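Local structure of endonuclease V isoform X2 (Ciona intestinalis, 6OZI) at residues Q67-T72 with Q99-K104; C56-S61 with K230-W235; G119-R124 with K145-I150. The protein probably cleaves inosine-containing nucleic acid in a metal-dependent reaction, with the deaminated base recognised in a strand that here carries an inosine followed by a ribo-adenosine. The protein carries 1 engineered substitution. One frame throughout, in Å; residues are numbered along the deposited sequence.

Contact 1. Residues Q67-T72 with Q99-K104; sequences QVYMNT and QLLKAK. With K (potassium ion), chain E.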
loop_
_atom_site.group_PDB
_atom_site.type_symbol
_atom_site.label_atom_id
_atom_site.label_comp_id
_atom_site.label_asym_id
_atom_site.label_seq_id
_atom_site.Cartn_x
_atom_site.Cartn_y
_atom_site.Cartn_z
ATOM N N GLN A 67 12.411 17.163 -7.552
ATOM C CA GLN A 67 11.844 16.816 -8.846
ATOM C C GLN A 67 11.683 18.080 -9.688
ATOM O O GLN A 67 11.058 19.055 -9.251
ATOM C CB GLN A 67 10.498 16.119 -8.666
ATOM C CG GLN A 67 9.926 15.533 -9.946
ATOM C CD GLN A 67 8.562 14.908 -9.721
ATOM O OE1 GLN A 67 8.433 13.915 -9.002
ATOM N NE2 GLN A 67 7.533 15.494 -10.330
ATOM N N VAL A 68 12.287 18.082 -10.874
ATOM C CA VAL A 68 12.152 19.195 -11.808
ATOM C C VAL A 68 11.468 18.791 -13.102
ATOM O O VAL A 68 11.085 19.680 -13.879
ATOM C CB VAL A 68 13.517 19.851 -12.118
ATOM C CG1 VAL A 68 14.091 20.520 -10.876
ATOM C CG2 VAL A 68 14.493 18.820 -12.661
ATOM N N TYR A 69 11.296 17.495 -13.365
ATOM C CA TYR A 69 10.587 17.064 -14.563
ATOM C C TYR A 69 9.833 15.776 -14.273
ATOM O O TYR A 69 10.333 14.902 -13.566
ATOM C CB TYR A 69 11.554 16.851 -15.734
ATOM C CG TYR A 69 10.921 16.310 -17.012
ATOM C CD1 TYR A 69 10.793 14.937 -17.228
ATOM C CD2 TYR A 69 10.484 17.171 -18.013
ATOM C CE1 TYR A 69 10.237 14.442 -18.394
ATOM C CE2 TYR A 69 9.926 16.683 -19.178
ATOM C CZ TYR A 69 9.806 15.319 -19.365
ATOM O OH TYR A 69 9.255 14.843 -20.532
ATOM N N MET A 70 8.630 15.663 -14.827
ATOM C CA MET A 70 7.866 14.427 -14.744
ATOM C C MET A 70 6.970 14.321 -15.968
ATOM O O MET A 70 6.412 15.323 -16.425
ATOM C CB MET A 70 7.023 14.363 -13.463
ATOM C CG MET A 70 6.307 13.028 -13.246
ATOM S SD MET A 70 4.684 12.934 -14.044
ATOM C CE MET A 70 3.667 13.757 -12.816
ATOM N N ASN A 71 6.848 13.107 -16.502
ATOM C CA ASN A 71 5.879 12.845 -17.555
ATOM C C ASN A 71 5.460 11.382 -17.489
ATOM O O ASN A 71 6.287 10.508 -17.215
ATOM C CB ASN A 71 6.435 13.187 -18.947
ATOM C CG ASN A 71 5.411 12.968 -20.051
ATOM O OD1 ASN A 71 4.531 13.802 -20.277
ATOM N ND2 ASN A 71 5.525 11.845 -20.748
ATOM N N THR A 72 4.174 11.127 -17.733
ATOM C CA THR A 72 3.646 9.773 -17.836
ATOM C C THR A 72 2.998 9.601 -19.202
ATOM O O THR A 72 2.489 10.558 -19.781
ATOM C CB THR A 72 2.607 9.460 -16.744
ATOM O OG1 THR A 72 1.483 10.338 -16.884
ATOM C CG2 THR A 72 3.207 9.636 -15.357
ATOM N N GLN A 99 12.981 10.619 -25.719
ATOM C CA GLN A 99 12.826 11.535 -26.842
ATOM C C GLN A 99 11.917 12.704 -26.473
ATOM O O GLN A 99 12.182 13.857 -26.848
ATOM C CB GLN A 99 12.292 10.766 -28.051
ATOM C CG GLN A 99 11.594 11.602 -29.096
ATOM C CD GLN A 99 11.273 10.802 -30.355
ATOM O OE1 GLN A 99 10.697 9.711 -30.290
ATOM N NE2 GLN A 99 11.609 11.365 -31.510
ATOM N N LEU A 100 10.835 12.424 -25.739
ATOM C CA LEU A 100 9.962 13.495 -25.266
ATOM C C LEU A 100 10.707 14.457 -24.340
ATOM O O LEU A 100 10.585 15.678 -24.474
ATOM C CB LEU A 100 8.750 12.892 -24.563
ATOM C CG LEU A 100 7.663 13.840 -24.080
ATOM C CD1 LEU A 100 7.232 14.765 -25.188
ATOM C CD2 LEU A 100 6.495 13.004 -23.612
ATOM N N LEU A 101 11.484 13.924 -23.395
ATOM C CA LEU A 101 12.265 14.779 -22.501
ATOM C C LEU A 101 13.235 15.653 -23.288
ATOM O O LEU A 101 13.343 16.860 -23.041
ATOM C CB LEU A 101 13.013 13.920 -21.482
ATOM C CG LEU A 101 14.092 14.603 -20.642
ATOM C CD1 LEU A 101 13.500 15.673 -19.735
ATOM C CD2 LEU A 101 14.848 13.572 -19.820
ATOM N N LYS A 102 13.948 15.061 -24.250
ATOM C CA LYS A 102 14.904 15.837 -25.035
ATOM C C LYS A 102 14.217 16.921 -25.854
ATOM O O LYS A 102 14.787 17.999 -26.051
ATOM C CB LYS A 102 15.716 14.922 -25.955
ATOM C CG LYS A 102 16.701 14.010 -25.223
ATOM C CD LYS A 102 17.519 13.155 -26.195
ATOM C CE LYS A 102 18.699 12.505 -25.484
ATOM N NZ LYS A 102 19.490 11.586 -26.347
ATOM N N ALA A 103 12.990 16.674 -26.326
ATOM C CA ALA A 103 12.309 17.706 -27.103
ATOM C C ALA A 103 11.720 18.792 -26.207
ATOM O O ALA A 103 11.715 19.970 -26.578
ATOM C CB ALA A 103 11.210 17.084 -27.967
ATOM N N LYS A 104 11.237 18.414 -25.024
ATOM C CA LYS A 104 10.563 19.349 -24.128
ATOM C C LYS A 104 11.565 20.164 -23.316
ATOM O O LYS A 104 11.536 21.397 -23.316
ATOM C CB LYS A 104 9.632 18.578 -23.184
ATOM C CG LYS A 104 8.178 18.989 -23.254
ATOM C CD LYS A 104 7.392 18.447 -22.066
ATOM C CE LYS A 104 6.687 19.580 -21.326
ATOM N NZ LYS A 104 5.468 19.126 -20.587
HETATM K K K E . 1.799 13.109 -20.614
HETATM O O HOH W 1 3.151 11.428 -22.859
HETATM O O HOH W 2 -0.183 12.331 -18.941
HETATM O O HOH W 3 2.211 13.894 -17.551
#
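L101 sets its CD1 methyl squarely over one face of the Y69 ring, 3.5 Å from the centroid and only 2° off the ring normal, a CH-pi contact in which all six ring carbons lie at nearly equal distance from the methyl. Past the ring, Y69 OH reaches the helix backbone and stands 3.6 Å from L101 CA. One of two deposited K104 conformers brings CD to the ring's edge. One step along the same side of the strand, N71 meets L100 at about a right angle, with N71 ND2 3.2 Å from L100 CD2. The N71 amide is used at both ends: OD1 binds a potassium ion at 2.8 Å, and ND2 donates to E97 and to a water that also coordinates the ion. T72 O supplies the second protein ligand, likewise at 2.8 Å from the potassium, and three waters join them. In the backbone, V68 and Y69 both pair with V59 of strand 52-61, a classic beta bulge in the edge strand. Strand 67-76 thus packs one side against the end of helix 86-104, while on the other side Q67, M70 and T72 touch helix 227-243.

Contact 2. Residues C56-S61 with K230-W235; sequences CMVVLS and KMANKW. Engineered in segment 230-235: N233 (natural residue Asp). With nucleotides of chain D.
Helix 227-243 lies against the central sheet of this RNase H-like fold, and C56, V58 and L60, alternate residues of strand 52-61, face it across an apolar seam. The strand and helix segments run at 144° to each other, with axes 7.4 Å apart at closest approach. The backbones come nearest at C56 and A232, where C56 CB lies 3.6 Å from A232 O. V58 divides its two methyls between A232 and W235. CG2 occupies the crowded position between backbone N and carbonyl carbon, and packs 4.0 Å from A232 CB. V58 CG1, anti to the carbonyl carbon (chi1 -66°), meets W235 CD1 at the indole edge, 3.9 Å away. C56 approaches the same edge: its SG is 3.8 Å from W235 CB and 82° off the normal of the five-membered ring, a Cys sulfur-aromatic contact made from the rim. Farther along, L60 CD2 touches M231 CG more loosely, at 4.4 Å. The indole is fixed by further neighbours, since NE1 donates to Q67 of strand 67-76 and the CE of K234 lies over one face. The helix's other flank meets nucleic acid. K230 extends its chain to a bend at chi3, and NZ bonds to OP2 of DC11 of chain D at 3.0 Å while also pairing with E227. N233, an engineered residue where the natural sequence has Asp, points away from the strand and donates from ND2 to D42 of strand 37-45; it also packs on a DNA phosphate. Such a helix, apolar toward strand 52-61 and with K230, N233 and K234 near the nucleic acid, belongs to the alpha/beta layering of the RNase H-like nucleases.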
loop_
_atom_site.group_PDB
_atom_site.type_symbol
_atom_site.label_atom_id
_atom_site.label_comp_id
_atom_site.label_asym_id
_atom_site.label_seq_id
_atom_site.Cartn_x
_atom_site.Cartn_y
_atom_site.Cartn_z
ATOM N N CYS A 56 6.658 6.281 -17.088
ATOM C CA CYS A 56 6.941 7.558 -16.450
ATOM C C CYS A 56 8.438 7.820 -16.481
ATOM O O CYS A 56 9.244 6.921 -16.211
ATOM C CB CYS A 56 6.449 7.601 -14.995
ATOM S SG CYS A 56 6.890 9.128 -14.096
ATOM N N MET A 57 8.801 9.056 -16.804
ATOM C CA MET A 57 10.183 9.499 -16.717
ATOM C C MET A 57 10.213 10.751 -15.856
ATOM O O MET A 57 9.354 11.629 -16.001
ATOM C CB MET A 57 10.781 9.767 -18.107
ATOM C CG MET A 57 12.196 10.335 -18.083
ATOM S SD MET A 57 13.062 10.212 -19.675
ATOM C CE MET A 57 13.386 8.447 -19.802
ATOM N N VAL A 58 11.175 10.809 -14.936
ATOM C CA VAL A 58 11.330 11.932 -14.024
ATOM C C VAL A 58 12.763 12.426 -14.116
ATOM O O VAL A 58 13.673 11.693 -14.509
ATOM C CB VAL A 58 10.999 11.557 -12.563
ATOM C CG1 VAL A 58 9.523 11.215 -12.404
ATOM C CG2 VAL A 58 11.870 10.391 -12.114
ATOM N N VAL A 59 12.955 13.696 -13.766
ATOM C CA VAL A 59 14.283 14.264 -13.584
ATOM C C VAL A 59 14.299 15.007 -12.257
ATOM O O VAL A 59 13.457 15.884 -12.021
ATOM C CB VAL A 59 14.695 15.210 -14.729
ATOM C CG1 VAL A 59 16.121 15.701 -14.507
ATOM C CG2 VAL A 59 14.588 14.517 -16.078
ATOM N N LEU A 60 15.271 14.668 -11.408
ATOM C CA LEU A 60 15.489 15.302 -10.117
ATOM C C LEU A 60 16.846 15.988 -10.120
ATOM O O LEU A 60 17.803 15.495 -10.721
ATOM C CB LEU A 60 15.449 14.284 -8.967
ATOM C CG LEU A 60 14.096 13.735 -8.508
ATOM C CD1 LEU A 60 13.444 12.860 -9.570
ATOM C CD2 LEU A 60 14.259 12.962 -7.210
ATOM N N SER A 61 16.929 17.127 -9.439
ATOM C CA SER A 61 18.209 17.804 -9.321
ATOM C C SER A 61 19.153 16.996 -8.439
ATOM O O SER A 61 18.727 16.210 -7.592
ATOM C CB SER A 61 18.033 19.212 -8.752
ATOM O OG SER A 61 17.391 19.175 -7.491
ATOM N N LYS A 230 11.913 6.079 -6.779
ATOM C CA LYS A 230 10.697 6.264 -6.001
ATOM C C LYS A 230 9.682 7.097 -6.770
ATOM O O LYS A 230 8.495 6.745 -6.847
ATOM C CB LYS A 230 11.044 6.919 -4.659
ATOM C CG LYS A 230 9.831 7.301 -3.827
ATOM C CD LYS A 230 10.209 8.088 -2.573
ATOM C CE LYS A 230 11.089 7.264 -1.645
ATOM N NZ LYS A 230 11.401 7.998 -0.379
ATOM N N MET A 231 10.140 8.190 -7.381
ATOM C CA MET A 231 9.206 9.097 -8.027
ATOM C C MET A 231 8.653 8.501 -9.318
ATOM O O MET A 231 7.437 8.539 -9.551
ATOM C CB MET A 231 9.878 10.450 -8.252
ATOM C CG MET A 231 10.277 11.082 -6.935
ATOM S SD MET A 231 8.820 11.244 -5.890
ATOM C CE MET A 231 9.514 11.931 -4.387
ATOM N N ALA A 232 9.521 7.932 -10.166
ATOM C CA ALA A 232 9.034 7.326 -11.410
ATOM C C ALA A 232 8.014 6.224 -11.129
ATOM O O ALA A 232 6.962 6.147 -11.790
ATOM C CB ALA A 232 10.202 6.784 -12.236
ATOM N N ASN A 233 8.306 5.372 -10.141
ATOM C CA ASN A 233 7.375 4.312 -9.767
ATOM C C ASN A 233 6.053 4.890 -9.266
ATOM O O ASN A 233 4.966 4.464 -9.694
ATOM C CB ASN A 233 8.037 3.417 -8.713
ATOM C CG ASN A 233 7.120 2.320 -8.194
ATOM O OD1 ASN A 233 6.739 2.321 -7.021
ATOM N ND2 ASN A 233 6.749 1.384 -9.067
ATOM N N LYS A 234 6.126 5.912 -8.407
ATOM C CA LYS A 234 4.901 6.474 -7.851
ATOM C C LYS A 234 4.011 7.067 -8.940
ATOM O O LYS A 234 2.837 6.698 -9.060
ATOM C CB LYS A 234 5.212 7.514 -6.776
ATOM C CG LYS A 234 3.943 8.203 -6.267
ATOM C CD LYS A 234 4.195 9.213 -5.139
ATOM C CE LYS A 234 5.126 10.331 -5.552
ATOM N NZ LYS A 234 5.400 11.225 -4.389
ATOM N N TRP A 235 4.555 7.974 -9.761
ATOM C CA TRP A 235 3.700 8.673 -10.719
ATOM C C TRP A 235 3.175 7.724 -11.793
ATOM O O TRP A 235 2.016 7.851 -12.225
ATOM C CB TRP A 235 4.435 9.858 -11.349
ATOM C CG TRP A 235 4.996 10.869 -10.350
ATOM C CD1 TRP A 235 6.293 11.283 -10.254
ATOM C CD2 TRP A 235 4.281 11.561 -9.308
ATOM N NE1 TRP A 235 6.426 12.198 -9.240
ATOM C CE2 TRP A 235 5.209 12.382 -8.641
ATOM C CE3 TRP A 235 2.946 11.572 -8.883
ATOM C CZ2 TRP A 235 4.850 13.204 -7.575
ATOM C CZ3 TRP A 235 2.590 12.393 -7.818
ATOM C CH2 TRP A 235 3.540 13.194 -7.178
ATOM P P DC D 11 8.692 8.296 2.027
ATOM O OP1 DC D 11 9.224 9.639 2.348
ATOM O OP2 DC D 11 8.606 7.817 0.629
ATOM O "O5'" DC D 11 9.592 7.266 2.818
ATOM C "C5'" DC D 11 9.236 5.915 2.832
ATOM C "C4'" DC D 11 9.359 5.359 4.226
ATOM O "O4'" DC D 11 8.060 5.312 4.836
ATOM C "C3'" DC D 11 9.884 3.948 4.278
ATOM O "O3'" DC D 11 11.279 4.002 4.377
ATOM C "C2'" DC D 11 9.256 3.384 5.549
ATOM C "C1'" DC D 11 7.967 4.186 5.680
ATOM N N1 DC D 11 6.721 3.439 5.327
ATOM C C2 DC D 11 6.175 2.551 6.248
ATOM O O2 DC D 11 6.758 2.376 7.321
ATOM N N3 DC D 11 5.028 1.902 5.936
ATOM C C4 DC D 11 4.430 2.126 4.770
ATOM N N4 DC D 11 3.298 1.463 4.505
ATOM C C5 DC D 11 4.971 3.037 3.814
ATOM C C6 DC D 11 6.104 3.670 4.135
#

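Contact 3. Residues G119-R124 with K145-I150; sequences GFFHIR and KSLIEI. With nucleotides of chain C.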
loop_
_atom_site.group_PDB
_atom_site.type_symbol
_atom_site.label_atom_id
_atom_site.label_comp_id
_atom_site.label_asym_id
_atom_site.label_seq_id
_atom_site.Cartn_x
_atom_site.Cartn_y
_atom_site.Cartn_z
ATOM N N GLY A 119 22.048 -4.101 -14.257
ATOM C CA GLY A 119 22.789 -3.775 -15.456
ATOM C C GLY A 119 23.716 -4.914 -15.829
ATOM O O GLY A 119 23.284 -5.896 -16.439
ATOM N N PHE A 120 24.991 -4.802 -15.447
ATOM C CA PHE A 120 25.957 -5.871 -15.702
ATOM C C PHE A 120 25.570 -7.161 -14.981
ATOM O O PHE A 120 25.914 -8.258 -15.438
ATOM C CB PHE A 120 27.345 -5.389 -15.265
ATOM C CG PHE A 120 28.479 -6.342 -15.574
ATOM C CD1 PHE A 120 28.841 -6.635 -16.883
ATOM C CD2 PHE A 120 29.229 -6.889 -14.546
ATOM C CE1 PHE A 120 29.909 -7.489 -17.156
ATOM C CE2 PHE A 120 30.296 -7.742 -14.811
ATOM C CZ PHE A 120 30.630 -8.047 -16.117
ATOM N N PHE A 121 24.834 -7.048 -13.874
ATOM C CA PHE A 121 24.466 -8.177 -13.014
ATOM C C PHE A 121 23.380 -9.012 -13.690
ATOM O O PHE A 121 22.199 -8.970 -13.333
ATOM C CB PHE A 121 24.016 -7.639 -11.659
ATOM C CG PHE A 121 23.727 -8.691 -10.636
ATOM C CD1 PHE A 121 24.102 -10.007 -10.833
ATOM C CD2 PHE A 121 23.088 -8.350 -9.458
ATOM C CE1 PHE A 121 23.836 -10.971 -9.870
ATOM C CE2 PHE A 121 22.817 -9.302 -8.487
ATOM C CZ PHE A 121 23.192 -10.614 -8.692
ATOM N N HIS A 122 23.809 -9.851 -14.635
ATOM C CA HIS A 122 22.881 -10.503 -15.547
ATOM C C HIS A 122 23.562 -11.727 -16.138
ATOM O O HIS A 122 24.784 -11.743 -16.309
ATOM C CB HIS A 122 22.455 -9.519 -16.638
ATOM C CG HIS A 122 21.464 -10.063 -17.616
ATOM N ND1 HIS A 122 21.839 -10.697 -18.782
ATOM C CD2 HIS A 122 20.111 -10.006 -17.639
ATOM C CE1 HIS A 122 20.759 -11.040 -19.462
ATOM N NE2 HIS A 122 19.698 -10.630 -18.791
ATOM N N ILE A 123 22.760 -12.753 -16.451
ATOM C CA ILE A 123 23.312 -14.026 -16.921
ATOM C C ILE A 123 24.194 -13.831 -18.152
ATOM O O ILE A 123 25.247 -14.470 -18.287
ATOM C CB ILE A 123 22.187 -15.043 -17.188
ATOM C CG1 ILE A 123 22.795 -16.344 -17.723
ATOM C CG2 ILE A 123 21.129 -14.459 -18.128
ATOM C CD1 ILE A 123 21.817 -17.491 -17.827
ATOM N N ARG A 124 23.782 -12.963 -19.076
ATOM C CA ARG A 124 24.593 -12.653 -20.244
ATOM C C ARG A 124 25.180 -11.244 -20.170
ATOM O O ARG A 124 25.534 -10.666 -21.201
ATOM C CB ARG A 124 23.783 -12.850 -21.527
ATOM C CG ARG A 124 23.579 -14.325 -21.925
ATOM C CD ARG A 124 22.482 -14.499 -22.988
ATOM N NE ARG A 124 21.172 -14.044 -22.519
ATOM C CZ ARG A 124 20.298 -14.795 -21.847
ATOM N NH1 ARG A 124 20.580 -16.059 -21.546
ATOM N NH2 ARG A 124 19.138 -14.274 -21.469
ATOM N N LYS A 145 15.736 -4.171 -6.273
ATOM C CA LYS A 145 15.233 -4.289 -4.910
ATOM C C LYS A 145 15.259 -5.717 -4.394
ATOM O O LYS A 145 15.148 -5.930 -3.180
ATOM C CB LYS A 145 13.804 -3.755 -4.822
ATOM C CG LYS A 145 13.674 -2.298 -5.200
ATOM C CD LYS A 145 12.210 -1.861 -5.167
ATOM C CE LYS A 145 11.451 -2.451 -6.332
ATOM N NZ LYS A 145 11.988 -1.911 -7.611
ATOM N N SER A 146 15.368 -6.692 -5.286
ATOM C CA SER A 146 15.531 -8.084 -4.911
ATOM C C SER A 146 16.684 -8.666 -5.720
ATOM O O SER A 146 17.076 -8.133 -6.761
ATOM C CB SER A 146 14.239 -8.888 -5.138
ATOM O OG SER A 146 13.845 -8.817 -6.498
ATOM N N LEU A 147 17.227 -9.764 -5.225
ATOM C CA LEU A 147 18.428 -10.345 -5.797
ATOM C C LEU A 147 18.052 -11.351 -6.875
ATOM O O LEU A 147 17.219 -12.231 -6.648
ATOM C CB LEU A 147 19.255 -11.023 -4.709
ATOM C CG LEU A 147 20.596 -11.599 -5.141
ATOM C CD1 LEU A 147 21.549 -10.469 -5.428
ATOM C CD2 LEU A 147 21.139 -12.485 -4.049
ATOM N N ILE A 148 18.658 -11.220 -8.043
ATOM C CA ILE A 148 18.499 -12.254 -9.052
ATOM C C ILE A 148 19.482 -13.378 -8.752
ATOM O O ILE A 148 20.637 -13.133 -8.371
ATOM C CB ILE A 148 18.686 -11.683 -10.470
ATOM C CG1 ILE A 148 18.208 -12.711 -11.503
ATOM C CG2 ILE A 148 20.149 -11.271 -10.724
ATOM C CD1 ILE A 148 17.995 -12.153 -12.873
ATOM N N GLU A 149 19.005 -14.619 -8.867
ATOM C CA GLU A 149 19.847 -15.798 -8.711
ATOM C C GLU A 149 20.412 -16.192 -10.065
ATOM O O GLU A 149 19.677 -16.259 -11.054
ATOM C CB GLU A 149 19.072 -16.977 -8.114
ATOM C CG GLU A 149 18.806 -16.897 -6.614
ATOM C CD GLU A 149 18.861 -18.260 -5.934
ATOM O OE1 GLU A 149 19.149 -19.272 -6.609
ATOM O OE2 GLU A 149 18.635 -18.327 -4.711
ATOM N N ILE A 150 21.714 -16.443 -10.113
ATOM C CA ILE A 150 22.339 -16.906 -11.347
ATOM C C ILE A 150 23.148 -18.165 -11.065
ATOM O O ILE A 150 24.340 -18.063 -10.741
ATOM C CB ILE A 150 23.225 -15.818 -11.973
ATOM C CG1 ILE A 150 22.488 -14.481 -12.010
ATOM C CG2 ILE A 150 23.617 -16.218 -13.390
ATOM C CD1 ILE A 150 23.290 -13.371 -12.637
ATOM P P DC C 4 13.241 -17.644 -7.495
ATOM O OP1 DC C 4 13.694 -18.394 -6.306
ATOM O OP2 DC C 4 12.067 -16.743 -7.396
ATOM O "O5'" DC C 4 14.479 -16.818 -8.063
ATOM C "C5'" DC C 4 14.652 -15.463 -7.721
ATOM C "C4'" DC C 4 15.205 -14.698 -8.907
ATOM O "O4'" DC C 4 16.300 -15.455 -9.491
ATOM C "C3'" DC C 4 14.196 -14.467 -10.036
ATOM O "O3'" DC C 4 14.388 -13.191 -10.609
ATOM C "C2'" DC C 4 14.513 -15.579 -11.025
ATOM C "C1'" DC C 4 16.018 -15.718 -10.855
ATOM N N1 DC C 4 16.524 -17.074 -11.208
ATOM C C2 DC C 4 17.198 -17.249 -12.419
ATOM O O2 DC C 4 17.365 -16.269 -13.159
ATOM N N3 DC C 4 17.650 -18.489 -12.750
ATOM C C4 DC C 4 17.446 -19.512 -11.921
ATOM N N4 DC C 4 17.915 -20.713 -12.284
ATOM C C5 DC C 4 16.758 -19.350 -10.679
ATOM C C6 DC C 4 16.314 -18.127 -10.369
ATOM P P DI C 5 13.373 -12.005 -10.243
ATOM O OP1 DI C 5 12.985 -12.198 -8.803
ATOM O OP2 DI C 5 12.179 -12.057 -11.163
ATOM O "O5'" DI C 5 14.247 -10.620 -10.433
ATOM C "C5'" DI C 5 15.042 -10.130 -9.382
ATOM C "C4'" DI C 5 15.429 -8.689 -9.667
ATOM O "O4'" DI C 5 16.333 -8.676 -11.011
ATOM C "C3'" DI C 5 14.377 -7.923 -9.886
ATOM O "O3'" DI C 5 14.561 -6.554 -9.304
ATOM C "C2'" DI C 5 14.258 -7.779 -11.424
ATOM C "C1'" DI C 5 15.710 -7.953 -11.914
ATOM N N9 DI C 5 15.681 -8.637 -13.216
ATOM C C8 DI C 5 15.198 -9.782 -13.723
ATOM N N7 DI C 5 15.509 -9.790 -15.037
ATOM C C5 DI C 5 16.163 -8.676 -15.322
ATOM C C6 DI C 5 16.756 -8.142 -16.625
ATOM O O6 DI C 5 16.667 -8.753 -17.633
ATOM N N1 DI C 5 17.413 -6.882 -16.629
ATOM C C2 DI C 5 17.518 -6.118 -15.421
ATOM N N3 DI C 5 16.948 -6.629 -14.187
ATOM C C4 DI C 5 16.266 -7.947 -14.184
ATOM P P A C 6 13.299 -5.728 -8.747
ATOM O OP1 A C 6 13.788 -4.417 -8.254
ATOM O OP2 A C 6 12.530 -6.626 -7.847
ATOM O "O5'" A C 6 12.420 -5.430 -10.041
ATOM C "C5'" A C 6 12.851 -4.490 -11.016
ATOM C "C4'" A C 6 11.797 -4.303 -12.073
ATOM O "O4'" A C 6 11.560 -5.570 -12.732
ATOM C "C3'" A C 6 10.435 -3.892 -11.547
ATOM O "O3'" A C 6 10.329 -2.493 -11.379
ATOM C "C2'" A C 6 9.472 -4.456 -12.584
ATOM O "O2'" A C 6 9.396 -3.606 -13.718
ATOM C "C1'" A C 6 10.187 -5.730 -13.002
ATOM N N9 A C 6 9.723 -6.945 -12.307
ATOM C C8 A C 6 10.453 -7.736 -11.448
ATOM N N7 A C 6 9.805 -8.791 -11.020
ATOM C C5 A C 6 8.574 -8.699 -11.653
ATOM C C6 A C 6 7.429 -9.520 -11.627
ATOM N N6 A C 6 7.334 -10.643 -10.906
ATOM N N1 A C 6 6.371 -9.144 -12.382
ATOM C C2 A C 6 6.459 -8.021 -13.105
ATOM N N3 A C 6 7.479 -7.172 -13.213
ATOM C C4 A C 6 8.515 -7.575 -12.457
#
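F121, I150 and I148 carry most of this contact, with the phenyl ring of F121 met by three residues of the other loop. I148 lays its CG2 methyl over one face, offset toward the rim, in a CH-pi contact 3.8 Å from the centroid and 16° off the ring normal. L147 comes in at about a right angle and puts CD1 at the ring's edge, in plane, 3.5 Å from F121 CE2. I150 adds CD1 obliquely, 3.7 Å from F121 CE1. That same methyl also reaches the backbone between H122 and I123, while I150 CG2 packs 4.2 Å from I123 CB. F121 is the centre of an inverse gamma turn.

I148 serves two sides at once: while CG2 meets the phenyl ring, CG1 lies against DC4 and CD1 against DI5 of chain C. Beside it E149 N donates to O4' of DC4 at 2.9 Å. Farther back, K145 N gives OP1 of the ribonucleotide after the inosine in chain C a nearly straight bond (2.8 Å, 173°), and S146 OG bonds to OP2 of the same nucleotide. Loop 145-150 thus lines the bound strand on both sides of the inosine, with F121 packed behind it. The two loops follow the neighbouring parallel strands 112-116 and 140-144 and lead into helices 128-136 and 157-169; F121 also rests on strands 184-190 and 200-206.

In the fold
Contacts 1 and 2 share one end of the mixed sheet: strands 52-61 and 67-76 are antiparallel neighbours, 67-76 at the edge, and the contact centres lie about 10 Å apart. The two touch directly, for M70 CG is 3.5 Å from W235 CD1. Helix 86-104 belongs to contact 1 and helix 227-243 to contact 2. Contact 3 sits across the chain's centre, about 29 Å from contact 1 and about 23 Å from contact 2 between centres, in loops after strands 112-116 and 140-144. Along the chain, contact 1 closes before contact 3 opens, and the long loop closed by contact 2 encloses both. The C-terminal helix thus returns to the early strands, and contacts 2 and 3 both meet the nucleic acid.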